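Local coordinates for virulence sensor protein BvgS (Bordetella pertussis, PDB 6ZJ8) that acts as a sensor histidine kinase in virulence control, its PAS domain probably relaying signals toward the kinase, at residues A[103-108]-A[112-117]. Numbering follows the deposited sequence.
Sequences RDVTLH and RHVYQW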
ATOM      1  N   ARG A 103       1.949 -11.193   6.535  1.00 55.48           N
ATOM      2  CA  ARG A 103       3.342 -11.562   6.734  1.00 55.02           C
ATOM      3  C   ARG A 103       4.000 -10.488   7.587  1.00 56.79           C
ATOM      4  O   ARG A 103       3.425  -9.426   7.840  1.00 54.19           O
ATOM      5  CB  ARG A 103       4.080 -11.724   5.397  1.00 55.49           C
ATOM      6  CG  ARG A 103       4.079 -10.467   4.521  1.00 56.64           C
ATOM      7  CD  ARG A 103       5.067 -10.555   3.357  1.00 57.43           C
ATOM      8  NE  ARG A 103       6.452 -10.373   3.787  1.00 57.15           N
ATOM      9  CZ  ARG A 103       7.499 -10.332   2.965  1.00 58.89           C
ATOM     10  NH1 ARG A 103       8.716 -10.160   3.458  1.00 59.64           N
ATOM     11  NH2 ARG A 103       7.336 -10.463   1.654  1.00 69.41           N
ATOM     12  N   ASP A 104       5.215 -10.784   8.032  1.00 54.43           N
ATOM     13  CA  ASP A 104       6.057  -9.797   8.690  1.00 54.12           C
ATOM     14  C   ASP A 104       6.964  -9.147   7.656  1.00 53.00           C
ATOM     15  O   ASP A 104       7.449  -9.808   6.735  1.00 54.90           O
ATOM     16  CB  ASP A 104       6.897 -10.440   9.793  1.00 53.37           C
ATOM     17  CG  ASP A 104       6.059 -10.942  10.946  1.00 53.22           C
ATOM     18  OD1 ASP A 104       4.975 -10.370  11.190  1.00 52.99           O
ATOM     19  OD2 ASP A 104       6.488 -11.910  11.610  1.00 53.81           O
ATOM     20  N   VAL A 105       7.179  -7.847   7.808  1.00 53.08           N
ATOM     21  CA  VAL A 105       8.057  -7.087   6.930  1.00 52.87           C
ATOM     22  C   VAL A 105       8.982  -6.247   7.794  1.00 52.80           C
ATOM     23  O   VAL A 105       8.550  -5.661   8.793  1.00 53.39           O
ATOM     24  CB  VAL A 105       7.266  -6.192   5.954  1.00 53.25           C
ATOM     25  CG1 VAL A 105       8.218  -5.303   5.168  1.00 53.84           C
ATOM     26  CG2 VAL A 105       6.437  -7.045   5.014  1.00 54.46           C
ATOM     27  N   THR A 106      10.251  -6.189   7.407  1.00 53.95           N
ATOM     28  CA  THR A 106      11.277  -5.480   8.156  1.00 53.65           C
ATOM     29  C   THR A 106      11.709  -4.251   7.369  1.00 53.77           C
ATOM     30  O   THR A 106      12.068  -4.355   6.193  1.00 54.07           O
ATOM     31  CB  THR A 106      12.476  -6.389   8.433  1.00 55.40           C
ATOM     32  OG1 THR A 106      12.034  -7.553   9.146  1.00 56.08           O
ATOM     33  CG2 THR A 106      13.521  -5.662   9.260  1.00 55.63           C
ATOM     34  N   LEU A 107      11.679  -3.096   8.028  1.00 53.85           N
ATOM     35  CA  LEU A 107      11.959  -1.824   7.375  1.00 53.40           C
ATOM     36  C   LEU A 107      12.381  -0.828   8.443  1.00 55.11           C
ATOM     37  O   LEU A 107      11.698  -0.688   9.462  1.00 52.85           O
ATOM     38  CB  LEU A 107      10.726  -1.311   6.618  1.00 53.40           C
ATOM     39  CG  LEU A 107      10.839   0.077   5.985  1.00 53.36           C
ATOM     40  CD1 LEU A 107      11.798   0.054   4.811  1.00 54.12           C
ATOM     41  CD2 LEU A 107       9.466   0.574   5.556  1.00 53.03           C
ATOM     42  N   HIS A 108      13.498  -0.142   8.208  1.00 53.62           N
ATOM     43  CA  HIS A 108      13.992   0.873   9.137  1.00 53.71           C
ATOM     44  C   HIS A 108      14.272   0.267  10.511  1.00 54.68           C
ATOM     45  O   HIS A 108      14.015   0.883  11.548  1.00 55.42           O
ATOM     46  CB  HIS A 108      13.000   2.035   9.255  1.00 53.88           C
ATOM     47  CG  HIS A 108      12.664   2.680   7.947  1.00 53.61           C
ATOM     48  ND1 HIS A 108      11.454   3.299   7.715  1.00 53.14           N
ATOM     49  CD2 HIS A 108      13.380   2.809   6.804  1.00 52.98           C
ATOM     50  CE1 HIS A 108      11.437   3.779   6.484  1.00 52.74           C
ATOM     51  NE2 HIS A 108      12.594   3.496   5.910  1.00 53.90           N
ATOM     52  N   ARG A 112       7.258  -5.328  11.115  1.00 51.10           N
ATOM     53  CA  ARG A 112       5.826  -5.101  11.235  1.00 55.87           C
ATOM     54  C   ARG A 112       5.064  -6.287  10.662  1.00 58.99           C
ATOM     55  O   ARG A 112       5.401  -6.793   9.588  1.00 51.10           O
ATOM     56  CB  ARG A 112       5.388  -3.827  10.501  1.00 52.23           C
ATOM     57  CG  ARG A 112       6.335  -2.655  10.635  1.00 53.40           C
ATOM     58  CD  ARG A 112       7.169  -2.488   9.374  1.00 54.81           C
ATOM     59  NE  ARG A 112       8.258  -1.541   9.567  1.00 52.77           N
ATOM     60  CZ  ARG A 112       8.149  -0.223   9.429  1.00 53.65           C
ATOM     61  NH1 ARG A 112       6.989   0.330   9.091  1.00 52.89           N
ATOM     62  NH2 ARG A 112       9.211   0.542   9.632  1.00 55.08           N
ATOM     63  N   HIS A 113       4.035  -6.719  11.386  1.00 51.04           N
ATOM     64  CA  HIS A 113       3.064  -7.671  10.865  1.00 52.47           C
ATOM     65  C   HIS A 113       2.015  -6.899  10.073  1.00 49.89           C
ATOM     66  O   HIS A 113       1.363  -6.000  10.615  1.00 53.93           O
ATOM     67  CB  HIS A 113       2.426  -8.442  12.016  1.00 52.70           C
ATOM     68  CG  HIS A 113       1.442  -9.480  11.581  1.00 53.55           C
ATOM     69  ND1 HIS A 113       0.400  -9.896  12.381  1.00 53.57           N
ATOM     70  CD2 HIS A 113       1.344 -10.194  10.434  1.00 53.44           C
ATOM     71  CE1 HIS A 113      -0.299 -10.819  11.746  1.00 54.21           C
ATOM     72  NE2 HIS A 113       0.252 -11.018  10.562  1.00 54.49           N
ATOM     73  N   VAL A 114       1.862  -7.231   8.791  1.00 54.78           N
ATOM     74  CA  VAL A 114       0.995  -6.475   7.895  1.00 54.41           C
ATOM     75  C   VAL A 114      -0.025  -7.408   7.261  1.00 58.84           C
ATOM     76  O   VAL A 114       0.248  -8.581   6.989  1.00 53.34           O
ATOM     77  CB  VAL A 114       1.800  -5.738   6.800  1.00 54.81           C
ATOM     78  CG1 VAL A 114       2.724  -4.710   7.428  1.00 54.34           C
ATOM     79  CG2 VAL A 114       2.586  -6.729   5.946  1.00 56.34           C
ATOM     80  N   TYR A 115      -1.215  -6.864   7.024  1.00 52.91           N
ATOM     81  CA  TYR A 115      -2.300  -7.555   6.337  1.00 55.09           C
ATOM     82  C   TYR A 115      -2.417  -6.948   4.943  1.00 55.63           C
ATOM     83  O   TYR A 115      -2.812  -5.786   4.800  1.00 53.90           O
ATOM     84  CB  TYR A 115      -3.602  -7.417   7.124  1.00 55.19           C
ATOM     85  CG  TYR A 115      -4.747  -8.242   6.585  1.00 56.92           C
ATOM     86  CD1 TYR A 115      -4.760  -9.620   6.734  1.00 58.38           C
ATOM     87  CD2 TYR A 115      -5.821  -7.642   5.943  1.00 58.53           C
ATOM     88  CE1 TYR A 115      -5.803 -10.383   6.248  1.00 61.25           C
ATOM     89  CE2 TYR A 115      -6.874  -8.397   5.452  1.00 61.40           C
ATOM     90  CZ  TYR A 115      -6.859  -9.768   5.609  1.00 63.81           C
ATOM     91  OH  TYR A 115      -7.900 -10.529   5.125  1.00 67.06           O
ATOM     92  N   GLN A 116      -2.074  -7.730   3.923  1.00 55.64           N
ATOM     93  CA  GLN A 116      -1.985  -7.261   2.548  1.00 56.73           C
ATOM     94  C   GLN A 116      -3.204  -7.702   1.744  1.00 58.84           C
ATOM     95  O   GLN A 116      -3.772  -8.771   1.981  1.00 59.76           O
ATOM     96  CB  GLN A 116      -0.713  -7.794   1.886  1.00 57.88           C
ATOM     97  CG  GLN A 116       0.565  -7.495   2.651  1.00 57.25           C
ATOM     98  CD  GLN A 116       1.701  -8.416   2.258  1.00 58.74           C
ATOM     99  OE1 GLN A 116       1.585  -9.637   2.354  1.00 58.70           O
ATOM    100  NE2 GLN A 116       2.807  -7.836   1.811  1.00 59.02           N
ATOM    101  N   TRP A 117      -3.591  -6.874   0.774  1.00 58.50           N
ATOM    102  CA  TRP A 117      -4.787  -7.147  -0.012  1.00 61.00           C
ATOM    103  C   TRP A 117      -4.666  -6.519  -1.393  1.00 61.39           C
ATOM    104  O   TRP A 117      -3.958  -5.526  -1.583  1.00 60.96           O
ATOM    105  CB  TRP A 117      -6.037  -6.613   0.696  1.00 59.61           C
ATOM    106  CG  TRP A 117      -5.986  -5.137   0.936  1.00 58.05           C
ATOM    107  CD1 TRP A 117      -5.394  -4.498   1.984  1.00 56.83           C
ATOM    108  CD2 TRP A 117      -6.547  -4.112   0.107  1.00 58.02           C
ATOM    109  NE1 TRP A 117      -5.550  -3.140   1.861  1.00 56.31           N
ATOM    110  CE2 TRP A 117      -6.256  -2.877   0.716  1.00 57.09           C
ATOM    111  CE3 TRP A 117      -7.267  -4.119  -1.092  1.00 59.62           C
ATOM    112  CZ2 TRP A 117      -6.661  -1.660   0.170  1.00 56.54           C
ATOM    113  CZ3 TRP A 117      -7.668  -2.911  -1.635  1.00 59.13           C
ATOM    114  CH2 TRP A 117      -7.365  -1.698  -1.002  1.00 57.15           C
TER
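R103 pairs with V114, and V105 with R112, as antiparallel hydrogen-bonded pairs, while D104 faces H113 across the non-hydrogen-bonded site between them; the strand axes pass 4.6 Å apart with their directions 127° from each other, a strongly twisted hairpin. V114 N to R103 O, at 2.9 Å, is nearly straight, and V105 and R112 exchange two backbone hydrogen bonds. Beyond this last backbone pair, the R112 side chain adds a bond of its own to the opposite strand. Bent at chi2 (102°), its chain runs back past V105 O, and R112 NH2 gives a hydrogen bond of 2.8 Å to L107 O, meeting it from above the carbonyl plane, while L107 CB and CD2 lie over one guanidinium face. R112 NE is hydrogen-bonded to R110 O, so both ends of the hairpin turn are gripped by one guanidinium. On the same sheet face V105 CG2 touches V114 CG2 at 4.0 Å, and R103 CG rests 3.4 Å from Q116 OE1. The other face carries D104 and H113: D104 OD1 sits 3.3 Å from H113 CB, whereas H113 NE2 is hydrogen-bonded to D102 OD2. V105 and L107 also touch helix 79-87. Strand 99-107 is outermost in the five-stranded antiparallel sheet of the PAS fold, with 110-122 beside it.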